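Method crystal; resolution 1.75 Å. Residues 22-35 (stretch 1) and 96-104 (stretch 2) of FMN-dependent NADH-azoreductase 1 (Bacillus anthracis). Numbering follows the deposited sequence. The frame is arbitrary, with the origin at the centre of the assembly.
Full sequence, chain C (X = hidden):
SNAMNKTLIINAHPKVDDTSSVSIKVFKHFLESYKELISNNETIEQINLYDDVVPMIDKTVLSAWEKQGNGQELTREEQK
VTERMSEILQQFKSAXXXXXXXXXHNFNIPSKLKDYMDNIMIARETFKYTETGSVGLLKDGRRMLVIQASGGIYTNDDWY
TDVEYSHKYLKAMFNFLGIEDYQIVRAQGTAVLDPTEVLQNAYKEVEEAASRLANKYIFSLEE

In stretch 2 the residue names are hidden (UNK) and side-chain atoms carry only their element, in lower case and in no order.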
# COMPACT_ATOMS: atom_id res chain seq x y z
N VAL C 22 1.34 -19.20 -7.54
CA VAL C 22 1.48 -18.89 -8.97
C VAL C 22 2.64 -17.94 -9.28
O VAL C 22 3.46 -18.21 -10.16
CB VAL C 22 0.18 -18.37 -9.58
CG1 VAL C 22 0.40 -17.99 -11.04
CG2 VAL C 22 -0.92 -19.41 -9.47
N SER C 23 2.71 -16.82 -8.54
CA SER C 23 3.80 -15.86 -8.73
C SER C 23 5.17 -16.45 -8.36
O SER C 23 6.18 -16.12 -8.99
CB SER C 23 3.53 -14.57 -7.95
OG SER C 23 3.46 -14.80 -6.55
N ILE C 24 5.21 -17.32 -7.36
CA ILE C 24 6.47 -17.98 -6.99
C ILE C 24 6.91 -19.00 -8.05
O ILE C 24 8.09 -19.06 -8.39
CB ILE C 24 6.38 -18.61 -5.58
CG1 ILE C 24 6.15 -17.52 -4.52
CG2 ILE C 24 7.64 -19.40 -5.27
CD1 ILE C 24 5.74 -18.03 -3.14
N LYS C 25 5.97 -19.79 -8.59
CA LYS C 25 6.27 -20.68 -9.70
C LYS C 25 6.82 -19.92 -10.90
O LYS C 25 7.83 -20.31 -11.48
CB LYS C 25 5.03 -21.47 -10.15
CG LYS C 25 4.76 -22.70 -9.32
CD LYS C 25 3.61 -23.53 -9.88
CE LYS C 25 3.12 -24.50 -8.80
NZ LYS C 25 2.63 -25.80 -9.34
N VAL C 26 6.15 -18.83 -11.27
CA VAL C 26 6.58 -18.03 -12.42
C VAL C 26 7.96 -17.41 -12.19
O VAL C 26 8.80 -17.38 -13.09
CB VAL C 26 5.54 -16.95 -12.76
CG1 VAL C 26 6.01 -16.09 -13.93
CG2 VAL C 26 4.19 -17.59 -13.07
N PHE C 27 8.19 -16.92 -10.97
CA PHE C 27 9.50 -16.38 -10.59
C PHE C 27 10.61 -17.42 -10.67
O PHE C 27 11.71 -17.14 -11.16
CB PHE C 27 9.45 -15.78 -9.17
CG PHE C 27 10.82 -15.65 -8.55
CD1 PHE C 27 11.75 -14.78 -9.09
CD2 PHE C 27 11.17 -16.40 -7.44
CE1 PHE C 27 13.01 -14.65 -8.54
CE2 PHE C 27 12.43 -16.28 -6.88
CZ PHE C 27 13.36 -15.40 -7.44
N LYS C 28 10.34 -18.62 -10.16
CA LYS C 28 11.35 -19.68 -10.17
C LYS C 28 11.68 -20.10 -11.61
O LYS C 28 12.84 -20.41 -11.94
CB LYS C 28 10.88 -20.87 -9.34
CG LYS C 28 10.83 -20.59 -7.84
CD LYS C 28 9.76 -21.44 -7.15
CE LYS C 28 10.32 -22.25 -6.00
NZ LYS C 28 11.39 -23.19 -6.47
N HIS C 29 10.68 -20.08 -12.47
CA HIS C 29 10.89 -20.33 -13.89
C HIS C 29 11.76 -19.22 -14.48
O HIS C 29 12.72 -19.51 -15.22
CB HIS C 29 9.56 -20.42 -14.63
CG HIS C 29 9.67 -20.96 -16.03
ND1 HIS C 29 9.82 -22.31 -16.30
CD2 HIS C 29 9.66 -20.34 -17.23
CE1 HIS C 29 9.90 -22.48 -17.60
NE2 HIS C 29 9.81 -21.30 -18.19
N PHE C 30 11.44 -17.97 -14.16
CA PHE C 30 12.27 -16.84 -14.56
C PHE C 30 13.72 -17.01 -14.10
O PHE C 30 14.65 -16.86 -14.90
CB PHE C 30 11.72 -15.50 -14.03
CG PHE C 30 12.70 -14.36 -14.14
CD1 PHE C 30 12.88 -13.69 -15.35
CD2 PHE C 30 13.48 -13.98 -13.05
CE1 PHE C 30 13.80 -12.65 -15.45
CE2 PHE C 30 14.41 -12.95 -13.16
CZ PHE C 30 14.57 -12.28 -14.36
N LEU C 31 13.91 -17.34 -12.83
CA LEU C 31 15.25 -17.37 -12.25
C LEU C 31 16.13 -18.45 -12.89
O LEU C 31 17.32 -18.23 -13.14
CB LEU C 31 15.19 -17.55 -10.73
CG LEU C 31 16.52 -17.33 -9.99
CD1 LEU C 31 17.01 -15.90 -10.15
CD2 LEU C 31 16.37 -17.69 -8.51
N GLU C 32 15.54 -19.61 -13.15
CA GLU C 32 16.24 -20.69 -13.83
C GLU C 32 16.68 -20.25 -15.22
O GLU C 32 17.83 -20.45 -15.62
CB GLU C 32 15.33 -21.92 -13.92
CG GLU C 32 15.99 -23.14 -14.56
CD GLU C 32 15.06 -24.34 -14.65
OE1 GLU C 32 13.92 -24.27 -14.12
OE2 GLU C 32 15.46 -25.36 -15.25
N SER C 33 15.75 -19.65 -15.95
CA SER C 33 16.01 -19.12 -17.29
C SER C 33 17.08 -18.00 -17.29
O SER C 33 18.02 -18.02 -18.10
CB SER C 33 14.69 -18.62 -17.89
OG SER C 33 14.87 -18.15 -19.22
N TYR C 34 16.92 -17.05 -16.38
CA TYR C 34 17.87 -15.96 -16.20
C TYR C 34 19.28 -16.47 -15.92
O TYR C 34 20.24 -16.04 -16.56
CB TYR C 34 17.40 -15.08 -15.05
CG TYR C 34 18.07 -13.73 -14.91
CD1 TYR C 34 18.09 -12.82 -15.97
CD2 TYR C 34 18.62 -13.33 -13.70
CE1 TYR C 34 18.68 -11.56 -15.84
CE2 TYR C 34 19.21 -12.08 -13.55
CZ TYR C 34 19.24 -11.20 -14.62
OH TYR C 34 19.82 -9.96 -14.46
N LYS C 35 19.39 -17.38 -14.95
CA LYS C 35 20.70 -17.90 -14.54
C LYS C 35 21.49 -18.55 -15.69
O LYS C 35 22.72 -18.59 -15.65
CB LYS C 35 20.55 -18.88 -13.37
CG LYS C 35 20.30 -18.22 -12.02
CD LYS C 35 20.40 -19.25 -10.90
CE LYS C 35 19.82 -18.72 -9.59
NZ LYS C 35 20.79 -18.02 -8.70
N UNK C 96 21.51 -3.11 -10.26
CA UNK C 96 21.04 -2.40 -11.45
C UNK C 96 19.91 -3.14 -12.17
O UNK C 96 19.39 -2.67 -13.19
c UNK C 96 22.18 -2.05 -12.41
c UNK C 96 22.64 -3.22 -13.22
n UNK C 96 22.82 -3.01 -14.53
o UNK C 96 22.83 -4.31 -12.70
N UNK C 97 19.52 -4.29 -11.61
CA UNK C 97 18.37 -5.06 -12.10
C UNK C 97 17.52 -5.49 -10.90
O UNK C 97 18.04 -6.05 -9.92
o UNK C 97 19.63 -5.90 -14.04
c UNK C 97 18.82 -6.31 -12.93
c UNK C 97 17.61 -7.11 -13.43
N UNK C 98 16.22 -5.20 -10.96
CA UNK C 98 15.32 -5.50 -9.85
C UNK C 98 14.23 -6.45 -10.30
O UNK C 98 13.71 -6.31 -11.41
c UNK C 98 15.98 -2.09 -9.71
c UNK C 98 17.49 -1.21 -8.06
c UNK C 98 14.67 -4.22 -9.31
c UNK C 98 16.88 -1.12 -9.32
c UNK C 98 15.65 -3.16 -8.88
c UNK C 98 16.27 -3.23 -7.62
c UNK C 98 17.18 -2.26 -7.21
o UNK C 98 18.40 -0.24 -7.66
N UNK C 99 13.90 -7.43 -9.47
CA UNK C 99 12.75 -8.30 -9.75
C UNK C 99 11.78 -8.31 -8.56
O UNK C 99 12.12 -8.80 -7.48
c UNK C 99 11.93 -10.60 -10.46
c UNK C 99 14.15 -9.75 -11.29
c UNK C 99 13.17 -9.75 -10.12
N UNK C 100 10.58 -7.76 -8.77
CA UNK C 100 9.55 -7.76 -7.73
C UNK C 100 8.53 -8.88 -7.95
O UNK C 100 7.94 -9.00 -9.03
c UNK C 100 8.82 -6.39 -7.64
c UNK C 100 9.79 -5.31 -7.16
c UNK C 100 7.58 -6.50 -6.72
c UNK C 100 9.18 -3.92 -7.02
N UNK C 101 8.34 -9.71 -6.93
CA UNK C 101 7.37 -10.80 -6.96
C UNK C 101 6.24 -10.52 -5.96
O UNK C 101 6.49 -10.34 -4.77
c UNK C 101 8.04 -12.17 -6.65
c UNK C 101 7.09 -13.34 -6.95
c UNK C 101 9.36 -12.32 -7.44
N UNK C 102 5.01 -10.49 -6.44
CA UNK C 102 3.88 -10.22 -5.55
C UNK C 102 2.60 -10.87 -6.01
O UNK C 102 2.38 -11.03 -7.22
c UNK C 102 2.39 -6.68 -6.21
c UNK C 102 3.64 -8.72 -5.40
c UNK C 102 4.09 -7.81 -7.69
c UNK C 102 3.03 -8.01 -6.61
N UNK C 103 1.77 -11.28 -5.05
CA UNK C 103 0.35 -11.56 -5.31
C UNK C 103 -0.42 -10.25 -5.20
O UNK C 103 -0.14 -9.45 -4.30
c UNK C 103 -0.03 -12.50 -4.16
c UNK C 103 2.15 -11.65 -3.67
c UNK C 103 0.85 -12.12 -3.05
N UNK C 104 -1.34 -10.02 -6.12
CA UNK C 104 -2.21 -8.85 -6.05
C UNK C 104 -3.40 -9.17 -5.16
O UNK C 104 -4.24 -10.01 -5.52
c UNK C 104 -2.69 -8.44 -7.44
c UNK C 104 -3.61 -7.21 -7.49
c UNK C 104 -2.90 -5.99 -6.92
c UNK C 104 -4.06 -6.94 -8.92

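Position 96 carries two carbons, the second bearing one oxygen and one nitrogen: a short amide, Asn96. It lies out of reach of the helix.

Position 97 has one carbon that bears an oxygen and a second carbon, and its CB points toward the helix. The terminal carbon is 3.8 Å from Tyr34 OH. A branched hydroxyl of this size is Thr97; its OG1 and the Tyr34 hydroxyl both find hydrogen bonds elsewhere in the structure, so what they share here is packing.

Position 98 shows one carbon, then a six-carbon ring bearing an oxygen. This is Tyr98, and it makes no contact with stretch 1.

At position 99 three carbons fork at the first, and the CB again points toward the helix. One branch tip lies 3.7 Å from Phe30 CE2, the other 4.4 Å from Phe27 CD1. The residue is Val99. Its CG2 packs against the Phe30 ring, while CG1 lies near both rings, about 4.4 Å from Phe27 CD1 and from Phe30 CE2.

Position 100 has four carbons, forked at the first, with one arm two carbons long. That is Ile100; its CB points away from the helix.

Position 101 repeats the three-carbon fork, and its CB points toward the helix. One tip sits 3.6 Å from Ser23 O, the other 3.8 Å from Phe27 CG. It is Val101, the residue with the largest area covered in this contact; its CA lies 6.4 Å from the CA of Ser23, close enough for a methyl to meet helix backbone.

Position 102 carries four carbons forked at the second: Leu102. Its CB points away, yet its backbone O approaches Ser23 CB at 3.8 Å.

At position 103 three carbons close a ring onto the backbone N, which makes it Pro103. Ser23 OG stands 4.2 Å from Pro103 N, a nitrogen with no hydrogen to donate.

Position 104 has four carbons forked at the second. It is Leu104, beyond reach of stretch 1.

The rule is alternation on the strand matched to spacing on the helix. Thr97, Val99 and Val101 point toward the helix, while Ser23, Phe27, Phe30 and Tyr34 answer at steps of three or four residues. Because the two elements run nearly antiparallel, at 157°, the pairing reads backward, from Ser23 near Val101 to Tyr34 near Thr97. Small Ser23 accompanies the close backbone approach, and the aromatics fill the space farther along. No hydrogen bond crosses the interface, and Ser23 OG is buried without a partner, so the contact rests on shape and apolar packing.

Stretch 2 (96-104) NTYVIVLPL
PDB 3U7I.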